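Local atomic coordinates of nird-like protein (Hydrogenobacter thermophilus, PDB entry 4CH7), a protein that catalyses the decarboxylation of siroheme to didecarboxysiroheme, a step in the biosynthesis of heme d1. Residues T166-I175 / K207-V216. Sequence-based numbering, arbitrary orientation.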
ATOM      1  N   THR A 166     -19.035   3.057   3.870  1.00 74.99           N
ATOM      2  CA  THR A 166     -19.935   2.593   4.913  1.00 71.35           C
ATOM      3  C   THR A 166     -19.103   1.824   5.925  1.00 65.44           C
ATOM      4  O   THR A 166     -18.373   0.905   5.553  1.00 65.45           O
ATOM      5  CB  THR A 166     -21.042   1.675   4.362  1.00 74.89           C
ATOM      6  OG1 THR A 166     -21.821   2.389   3.393  1.00 83.27           O
ATOM      7  CG2 THR A 166     -21.954   1.203   5.490  1.00 63.72           C
ATOM      8  N   PRO A 167     -19.190   2.219   7.207  1.00 65.85           N
ATOM      9  CA  PRO A 167     -18.466   1.539   8.286  1.00 62.60           C
ATOM     10  C   PRO A 167     -18.704   0.036   8.261  1.00 68.90           C
ATOM     11  O   PRO A 167     -19.850  -0.408   8.185  1.00 66.87           O
ATOM     12  CB  PRO A 167     -19.085   2.145   9.546  1.00 60.34           C
ATOM     13  CG  PRO A 167     -19.481   3.526   9.132  1.00 58.18           C
ATOM     14  CD  PRO A 167     -19.938   3.393   7.698  1.00 71.74           C
ATOM     15  N   LEU A 168     -17.625  -0.737   8.316  1.00 65.30           N
ATOM     16  CA  LEU A 168     -17.734  -2.189   8.259  1.00 61.86           C
ATOM     17  C   LEU A 168     -18.281  -2.749   9.565  1.00 56.69           C
ATOM     18  O   LEU A 168     -17.906  -2.302  10.648  1.00 61.58           O
ATOM     19  CB  LEU A 168     -16.381  -2.830   7.931  1.00 52.85           C
ATOM     20  CG  LEU A 168     -16.032  -3.041   6.455  1.00 61.54           C
ATOM     21  CD1 LEU A 168     -16.046  -1.732   5.688  1.00 57.78           C
ATOM     22  CD2 LEU A 168     -14.683  -3.730   6.304  1.00 52.62           C
ATOM     23  N   THR A 169     -19.181  -3.719   9.452  1.00 58.11           N
ATOM     24  CA  THR A 169     -19.670  -4.440  10.619  1.00 52.02           C
ATOM     25  C   THR A 169     -18.542  -5.306  11.164  1.00 58.26           C
ATOM     26  O   THR A 169     -17.534  -5.515  10.491  1.00 55.94           O
ATOM     27  CB  THR A 169     -20.873  -5.336  10.273  1.00 57.89           C
ATOM     28  OG1 THR A 169     -20.449  -6.419   9.434  1.00 61.83           O
ATOM     29  CG2 THR A 169     -21.949  -4.534   9.556  1.00 52.18           C
ATOM     30  N   GLU A 170     -18.707  -5.804  12.384  1.00 54.75           N
ATOM     31  CA  GLU A 170     -17.688  -6.651  12.994  1.00 58.86           C
ATOM     32  C   GLU A 170     -17.556  -7.982  12.255  1.00 55.33           C
ATOM     33  O   GLU A 170     -16.515  -8.632  12.325  1.00 51.73           O
ATOM     34  CB  GLU A 170     -17.996  -6.880  14.473  1.00 61.52           C
ATOM     35  CG  GLU A 170     -18.082  -5.596  15.287  1.00 62.27           C
ATOM     36  CD  GLU A 170     -16.755  -4.866  15.380  1.00 63.74           C
ATOM     37  OE1 GLU A 170     -15.711  -5.538  15.515  1.00 64.01           O
ATOM     38  OE2 GLU A 170     -16.756  -3.619  15.325  1.00 68.87           O
ATOM     39  N   GLU A 171     -18.608  -8.378  11.545  1.00 48.09           N
ATOM     40  CA  GLU A 171     -18.558  -9.586  10.726  1.00 54.46           C
ATOM     41  C   GLU A 171     -17.681  -9.362   9.498  1.00 51.22           C
ATOM     42  O   GLU A 171     -16.843 -10.200   9.161  1.00 52.43           O
ATOM     43  CB  GLU A 171     -19.959 -10.017  10.289  1.00 53.97           C
ATOM     44  CG  GLU A 171     -19.971 -11.295   9.458  1.00 51.25           C
ATOM     45  CD  GLU A 171     -21.362 -11.712   9.036  1.00 52.21           C
ATOM     46  OE1 GLU A 171     -21.888 -11.137   8.062  1.00 61.32           O
ATOM     47  OE2 GLU A 171     -21.922 -12.623   9.676  1.00 53.09           O
ATOM     48  N   GLU A 172     -17.879  -8.225   8.835  1.00 51.60           N
ATOM     49  CA  GLU A 172     -17.077  -7.860   7.673  1.00 51.69           C
ATOM     50  C   GLU A 172     -15.612  -7.672   8.065  1.00 55.36           C
ATOM     51  O   GLU A 172     -14.712  -7.961   7.277  1.00 43.14           O
ATOM     52  CB  GLU A 172     -17.631  -6.591   7.014  1.00 51.80           C
ATOM     53  CG  GLU A 172     -19.010  -6.767   6.373  1.00 49.07           C
ATOM     54  CD  GLU A 172     -19.654  -5.449   5.981  1.00 56.04           C
ATOM     55  OE1 GLU A 172     -19.478  -4.456   6.716  1.00 64.56           O
ATOM     56  OE2 GLU A 172     -20.344  -5.409   4.941  1.00 60.49           O
ATOM     57  N   LYS A 173     -15.381  -7.191   9.285  1.00 47.37           N
ATOM     58  CA  LYS A 173     -14.027  -7.056   9.814  1.00 49.49           C
ATOM     59  C   LYS A 173     -13.364  -8.422   9.953  1.00 44.59           C
ATOM     60  O   LYS A 173     -12.210  -8.599   9.565  1.00 53.22           O
ATOM     61  CB  LYS A 173     -14.042  -6.349  11.169  1.00 55.20           C
ATOM     62  CG  LYS A 173     -14.311  -4.853  11.102  1.00 56.67           C
ATOM     63  CD  LYS A 173     -14.089  -4.208  12.464  1.00 56.60           C
ATOM     64  CE  LYS A 173     -14.411  -2.722  12.441  1.00 70.32           C
ATOM     65  NZ  LYS A 173     -14.165  -2.078  13.766  1.00 73.33           N
ATOM     66  N   ARG A 174     -14.102  -9.380  10.510  1.00 46.70           N
ATOM     67  CA  ARG A 174     -13.616 -10.753  10.647  1.00 46.37           C
ATOM     68  C   ARG A 174     -13.356 -11.375   9.277  1.00 51.49           C
ATOM     69  O   ARG A 174     -12.355 -12.065   9.079  1.00 44.05           O
ATOM     70  CB  ARG A 174     -14.624 -11.613  11.412  1.00 54.71           C
ATOM     71  CG  ARG A 174     -14.805 -11.240  12.875  1.00 57.14           C
ATOM     72  CD  ARG A 174     -15.574 -12.327  13.621  1.00 69.73           C
ATOM     73  NE  ARG A 174     -16.849 -12.646  12.984  1.00 72.39           N
ATOM     74  CZ  ARG A 174     -18.006 -12.069  13.297  1.00 67.64           C
ATOM     75  NH1 ARG A 174     -18.055 -11.140  14.241  1.00 71.42           N
ATOM     76  NH2 ARG A 174     -19.119 -12.421  12.669  1.00 73.86           N
ATOM     77  N   ILE A 175     -14.271 -11.132   8.341  1.00 45.28           N
ATOM     78  CA  ILE A 175     -14.127 -11.598   6.963  1.00 47.81           C
ATOM     79  C   ILE A 175     -12.820 -11.094   6.355  1.00 42.58           C
ATOM     80  O   ILE A 175     -12.010 -11.883   5.870  1.00 44.95           O
ATOM     81  CB  ILE A 175     -15.315 -11.147   6.085  1.00 48.06           C
ATOM     82  CG1 ILE A 175     -16.577 -11.937   6.434  1.00 44.82           C
ATOM     83  CG2 ILE A 175     -14.991 -11.322   4.611  1.00 44.60           C
ATOM     84  CD1 ILE A 175     -17.800 -11.522   5.635  1.00 42.25           C
ATOM     85  N   LYS A 207     -21.210 -12.194   0.597  1.00 35.93           N
ATOM     86  CA  LYS A 207     -20.678 -11.032   1.297  1.00 45.33           C
ATOM     87  C   LYS A 207     -19.447 -10.460   0.602  1.00 44.63           C
ATOM     88  O   LYS A 207     -19.257  -9.246   0.563  1.00 38.71           O
ATOM     89  CB  LYS A 207     -20.350 -11.399   2.742  1.00 43.63           C
ATOM     90  CG  LYS A 207     -21.576 -11.772   3.553  1.00 42.58           C
ATOM     91  CD  LYS A 207     -21.209 -12.544   4.802  1.00 49.53           C
ATOM     92  CE  LYS A 207     -22.461 -13.040   5.492  1.00 54.76           C
ATOM     93  NZ  LYS A 207     -23.306 -11.928   6.008  1.00 47.91           N
ATOM     94  N   LEU A 208     -18.612 -11.339   0.059  1.00 44.17           N
ATOM     95  CA  LEU A 208     -17.428 -10.912  -0.676  1.00 42.51           C
ATOM     96  C   LEU A 208     -17.822 -10.168  -1.947  1.00 42.41           C
ATOM     97  O   LEU A 208     -17.200  -9.169  -2.309  1.00 43.33           O
ATOM     98  CB  LEU A 208     -16.538 -12.110  -1.003  1.00 37.89           C
ATOM     99  CG  LEU A 208     -15.817 -12.715   0.199  1.00 41.41           C
ATOM    100  CD1 LEU A 208     -14.974 -13.904  -0.210  1.00 38.91           C
ATOM    101  CD2 LEU A 208     -14.960 -11.662   0.871  1.00 41.22           C
ATOM    102  N   SER A 209     -18.866 -10.653  -2.612  1.00 45.09           N
ATOM    103  CA  SER A 209     -19.387 -10.000  -3.806  1.00 44.16           C
ATOM    104  C   SER A 209     -19.869  -8.589  -3.486  1.00 52.83           C
ATOM    105  O   SER A 209     -19.561  -7.646  -4.208  1.00 47.69           O
ATOM    106  CB  SER A 209     -20.521 -10.826  -4.412  1.00 47.77           C
ATOM    107  OG  SER A 209     -20.090 -12.138  -4.711  1.00 49.08           O
ATOM    108  N   ALA A 210     -20.613  -8.452  -2.393  1.00 47.39           N
ATOM    109  CA  ALA A 210     -21.144  -7.158  -1.972  1.00 47.65           C
ATOM    110  C   ALA A 210     -20.029  -6.166  -1.654  1.00 45.56           C
ATOM    111  O   ALA A 210     -20.130  -4.984  -1.983  1.00 48.98           O
ATOM    112  CB  ALA A 210     -22.060  -7.330  -0.774  1.00 42.80           C
ATOM    113  N   LEU A 211     -18.979  -6.650  -0.998  1.00 46.56           N
ATOM    114  CA  LEU A 211     -17.809  -5.831  -0.707  1.00 48.45           C
ATOM    115  C   LEU A 211     -17.121  -5.398  -2.000  1.00 50.40           C
ATOM    116  O   LEU A 211     -16.585  -4.292  -2.087  1.00 47.47           O
ATOM    117  CB  LEU A 211     -16.829  -6.589   0.191  1.00 47.33           C
ATOM    118  CG  LEU A 211     -17.272  -6.829   1.632  1.00 51.67           C
ATOM    119  CD1 LEU A 211     -16.280  -7.699   2.379  1.00 48.27           C
ATOM    120  CD2 LEU A 211     -17.458  -5.507   2.345  1.00 57.30           C
ATOM    121  N   LYS A 212     -17.140  -6.275  -3.002  1.00 53.43           N
ATOM    122  CA  LYS A 212     -16.562  -5.960  -4.303  1.00 48.64           C
ATOM    123  C   LYS A 212     -17.419  -4.931  -5.037  1.00 58.19           C
ATOM    124  O   LYS A 212     -16.893  -4.019  -5.678  1.00 53.75           O
ATOM    125  CB  LYS A 212     -16.397  -7.222  -5.152  1.00 51.65           C
ATOM    126  CG  LYS A 212     -15.739  -6.959  -6.496  1.00 54.60           C
ATOM    127  CD  LYS A 212     -14.585  -7.911  -6.757  1.00 57.87           C
ATOM    128  CE  LYS A 212     -15.038  -9.152  -7.496  1.00 60.79           C
ATOM    129  NZ  LYS A 212     -13.894 -10.006  -7.917  1.00 65.27           N
ATOM    130  N   GLU A 213     -18.737  -5.079  -4.929  1.00 53.97           N
ATOM    131  CA  GLU A 213     -19.668  -4.117  -5.508  1.00 62.91           C
ATOM    132  C   GLU A 213     -19.453  -2.739  -4.888  1.00 65.02           C
ATOM    133  O   GLU A 213     -19.588  -1.714  -5.557  1.00 71.34           O
ATOM    134  CB  GLU A 213     -21.112  -4.562  -5.272  1.00 64.49           C
ATOM    135  CG  GLU A 213     -21.479  -5.895  -5.904  1.00 69.85           C
ATOM    136  CD  GLU A 213     -22.642  -6.565  -5.196  1.00 72.06           C
ATOM    137  OE1 GLU A 213     -23.434  -5.850  -4.546  1.00 81.41           O
ATOM    138  OE2 GLU A 213     -22.758  -7.806  -5.286  1.00 65.90           O
ATOM    139  N   ARG A 214     -19.114  -2.729  -3.601  1.00 60.31           N
ATOM    140  CA  ARG A 214     -18.901  -1.490  -2.867  1.00 52.05           C
ATOM    141  C   ARG A 214     -17.476  -0.972  -3.033  1.00 59.72           C
ATOM    142  O   ARG A 214     -17.158   0.134  -2.594  1.00 60.86           O
ATOM    143  CB  ARG A 214     -19.219  -1.691  -1.383  1.00 57.13           C
ATOM    144  CG  ARG A 214     -20.699  -1.895  -1.085  1.00 54.50           C
ATOM    145  CD  ARG A 214     -20.906  -2.589   0.253  1.00 55.82           C
ATOM    146  NE  ARG A 214     -20.151  -1.952   1.328  1.00 56.59           N
ATOM    147  CZ  ARG A 214     -20.039  -2.444   2.558  1.00 58.18           C
ATOM    148  NH1 ARG A 214     -20.633  -3.583   2.878  1.00 61.68           N
ATOM    149  NH2 ARG A 214     -19.326  -1.799   3.471  1.00 64.37           N
ATOM    150  N   GLY A 215     -16.619  -1.766  -3.667  1.00 54.80           N
ATOM    151  CA  GLY A 215     -15.242  -1.360  -3.894  1.00 53.34           C
ATOM    152  C   GLY A 215     -14.331  -1.625  -2.710  1.00 58.68           C
ATOM    153  O   GLY A 215     -13.125  -1.378  -2.782  1.00 57.07           O
ATOM    154  N   VAL A 216     -14.911  -2.114  -1.616  1.00 58.93           N
ATOM    155  CA  VAL A 216     -14.142  -2.483  -0.431  1.00 55.40           C
ATOM    156  C   VAL A 216     -13.162  -3.584  -0.803  1.00 55.13           C
ATOM    157  O   VAL A 216     -11.997  -3.568  -0.388  1.00 58.78           O
ATOM    158  CB  VAL A 216     -15.057  -2.979   0.699  1.00 52.10           C
ATOM    159  CG1 VAL A 216     -14.252  -3.224   1.965  1.00 50.43           C
ATOM    160  CG2 VAL A 216     -16.167  -1.977   0.963  1.00 57.98           C
TER
HETATM  161  O   HOH W   1     -20.556  -2.122   6.314  1.00 59.98           O
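The guanidinium of Arg214 meets Glu172 OE2 at its edge and in its plane, and Leu211 CD2 lies over the rim of one face. Thr166 O also sits near the edge, while Leu168 CD1 approaches Arg214 NH2 obliquely at 4.0 Å. Arg214 NH1 gives Glu172 OE2 a salt-bridging hydrogen bond of 2.8 Å on its syn side, somewhat out of the carboxylate plane. The carboxylate and guanidinium planes are 46° apart and only Glu172 OE2 bonds directly to the guanidinium, so this is no flat two-pronged pair. The second oxygen, Glu172 OE1, accepts from Thr169 N at 2.8 Å. Thr169 OG1 in turn accepts from Glu172 N, which completes a capping box at the start of helix 170-179. A water donates to Glu172 OE1 and Pro167 O, and accepts weakly from Arg214 NH2. With Glu172 replaced by alanine, Arg214 would probably lose its carboxylate partner and Thr169 N its side-chain acceptor. Glu171 stretches out with CG anti to the backbone N (chi1 -179°), and its OE1 forms a salt bridge with Lys207 NZ at 2.6 Å. The lysine bends at its last torsion to meet it. Beside this salt bridge, Ile175 CD1 packs across Lys207 CD at 3.7 Å, and Ile175 CG2 touches Leu208 CD2 at 3.8 Å. Leu208 also packs on Phe190, and Leu168 and Val216 both reach Leu62. Gly215, with positive phi, forms a Schellman motif after the last turn of helix 201-213. The helix axes cross at -96°; salt bridges and apolar contacts pack the first helix against the last in the second helix-turn-helix domain, a fold shared with transcriptional regulators.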